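Local coordinates for protein kinase (Staphylococcus aureus subsp. aureus Mu50, PDB 3PY9) that probably senses muropeptides of the cell wall through extracellular PASTA repeats that belong to a membrane Ser/Thr kinase, at residues A[31-36]-A[63-68]. Numbering follows the deposited sequence.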
loop_
_atom_site.group_PDB
_atom_site.type_symbol
_atom_site.label_atom_id
_atom_site.label_comp_id
_atom_site.label_asym_id
_atom_site.label_seq_id
_atom_site.Cartn_x
_atom_site.Cartn_y
_atom_site.Cartn_z
ATOM N N LEU A 31 19.728 35.850 46.403
ATOM C CA LEU A 31 19.556 35.150 45.144
ATOM C C LEU A 31 20.604 35.669 44.160
ATOM O O LEU A 31 20.705 36.863 43.924
ATOM C CB LEU A 31 18.142 35.337 44.580
ATOM C CG LEU A 31 17.856 34.695 43.218
ATOM C CD1 LEU A 31 17.959 33.147 43.291
ATOM C CD2 LEU A 31 16.494 35.127 42.670
ATOM N N GLY A 32 21.404 34.768 43.605
ATOM C CA GLY A 32 22.458 35.173 42.692
ATOM C C GLY A 32 21.943 35.204 41.272
ATOM O O GLY A 32 20.791 35.565 41.027
ATOM N N LYS A 33 22.783 34.791 40.333
ATOM C CA LYS A 33 22.384 34.791 38.947
ATOM C C LYS A 33 21.420 33.639 38.658
ATOM O O LYS A 33 21.461 32.599 39.312
ATOM C CB LYS A 33 23.623 34.768 38.045
ATOM C CG LYS A 33 24.372 36.108 38.033
ATOM C CD LYS A 33 23.411 37.244 37.609
ATOM C CE LYS A 33 23.964 38.651 37.855
ATOM N NZ LYS A 33 22.838 39.670 37.958
ATOM N N ILE A 34 20.540 33.844 37.688
ATOM C CA ILE A 34 19.607 32.809 37.265
ATOM C C ILE A 34 19.973 32.400 35.854
ATOM O O ILE A 34 20.074 33.234 34.965
ATOM C CB ILE A 34 18.142 33.311 37.299
ATOM C CG1 ILE A 34 17.741 33.728 38.715
ATOM C CG2 ILE A 34 17.177 32.250 36.747
ATOM C CD1 ILE A 34 16.533 34.645 38.738
ATOM N N SER A 35 20.210 31.112 35.666
ATOM C CA SER A 35 20.425 30.562 34.330
ATOM C C SER A 35 19.516 29.355 34.098
ATOM O O SER A 35 18.900 28.831 35.037
ATOM C CB SER A 35 21.901 30.234 34.090
ATOM O OG SER A 35 22.427 29.440 35.127
ATOM N N ARG A 36 19.426 28.935 32.837
ATOM C CA ARG A 36 18.428 27.956 32.394
ATOM C C ARG A 36 19.086 26.818 31.641
ATOM O O ARG A 36 19.929 27.031 30.764
ATOM C CB ARG A 36 17.386 28.636 31.514
ATOM C CG ARG A 36 16.429 29.548 32.277
ATOM C CD ARG A 36 15.901 30.658 31.408
ATOM N NE ARG A 36 14.799 30.211 30.556
ATOM C CZ ARG A 36 14.864 30.047 29.233
ATOM N NH1 ARG A 36 15.993 30.280 28.567
ATOM N NH2 ARG A 36 13.781 29.643 28.571
ATOM N N SER A 63 25.920 35.554 47.778
ATOM C CA SER A 63 24.816 35.171 46.874
ATOM C C SER A 63 24.834 33.685 46.584
ATOM O O SER A 63 25.828 33.030 46.827
ATOM C CB SER A 63 24.899 35.899 45.528
ATOM O OG SER A 63 25.090 37.290 45.682
ATOM N N VAL A 64 23.740 33.162 46.014
ATOM C CA VAL A 64 23.717 31.781 45.565
ATOM C C VAL A 64 23.100 31.740 44.184
ATOM O O VAL A 64 21.909 32.019 44.015
ATOM C CB VAL A 64 22.953 30.809 46.549
ATOM C CG1 VAL A 64 22.931 29.382 45.972
ATOM C CG2 VAL A 64 23.599 30.781 47.947
ATOM N N ASP A 65 23.916 31.383 43.200
ATOM C CA ASP A 65 23.451 31.236 41.818
ATOM C C ASP A 65 22.547 30.031 41.675
ATOM O O ASP A 65 22.745 29.030 42.348
ATOM C CB ASP A 65 24.640 31.105 40.858
ATOM C CG ASP A 65 25.504 32.342 40.837
ATOM O OD1 ASP A 65 25.045 33.426 41.309
ATOM O OD2 ASP A 65 26.639 32.230 40.328
ATOM N N VAL A 66 21.564 30.122 40.783
ATOM C CA VAL A 66 20.631 29.005 40.563
ATOM C C VAL A 66 20.485 28.688 39.088
ATOM O O VAL A 66 20.511 29.585 38.250
ATOM C CB VAL A 66 19.235 29.282 41.179
ATOM C CG1 VAL A 66 19.352 29.508 42.721
ATOM C CG2 VAL A 66 18.571 30.481 40.506
ATOM N N VAL A 67 20.391 27.398 38.779
ATOM C CA VAL A 67 20.081 26.938 37.428
ATOM C C VAL A 67 18.669 26.377 37.470
ATOM O O VAL A 67 18.347 25.611 38.369
ATOM C CB VAL A 67 21.053 25.850 36.952
ATOM C CG1 VAL A 67 20.790 25.510 35.497
ATOM C CG2 VAL A 67 22.536 26.290 37.145
ATOM N N ILE A 68 17.847 26.778 36.498
ATOM C CA ILE A 68 16.419 26.433 36.381
ATOM C C ILE A 68 16.170 25.469 35.202
ATOM O O ILE A 68 16.818 25.586 34.146
ATOM C CB ILE A 68 15.566 27.718 36.140
ATOM C CG1 ILE A 68 15.908 28.810 37.155
ATOM C CG2 ILE A 68 14.067 27.433 36.210
ATOM C CD1 ILE A 68 15.780 28.394 38.602
HETATM O O HOH W 1 23.168 30.456 37.443
#
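Lys33 N meets Asp65 OD1 from above the carboxylate plane, 47° out of it, in a 2.8 Å hydrogen bond, while Gly32 CA lies 3.4 Å from Asp65 OD1 and Lys33 CB approaches the same oxygen. Asp65 CG stands anti to its own carbonyl carbon, beside the backbone N (chi1 -64°). Lys33 N bonds here to a side-chain oxygen rather than to a backbone carbonyl of 63-68, at a beta bulge where the register shifts by one residue between Leu31 and Ile34. Gly32 N reaches Val64 O at 2.8 Å, well above the carbonyl plane. Gly32 CA packs against Ser63 CB. Beyond the bulge the pairing is regular and parallel: Val66 N binds Lys33 O, Ser35 N binds Val66 O, and Ile68 N binds Ser35 O at 2.7 Å. These strands belong to the three-stranded sheet of the first PASTA domain; 63-69 is central between 30-37 and the antiparallel 47-51, and helix 17-26 covers the face that carries Leu31 and Ile68. On that face Val66 CG2 touches Ile34 CG1 at 3.8 Å, the two side chains lying side by side, and the Leu31 side chain crosses that of Val66 at about a right angle, its CD1 touching both Val66 methyls. Ile34 CG2 packs on Ile68 CG1 at 3.7 Å. On the other face Ser35 OG lies 3.7 Å from Val67 CG2, and a water bridges Ser35 OG to Val66 O, which therefore accepts from both Ser35 N and the water.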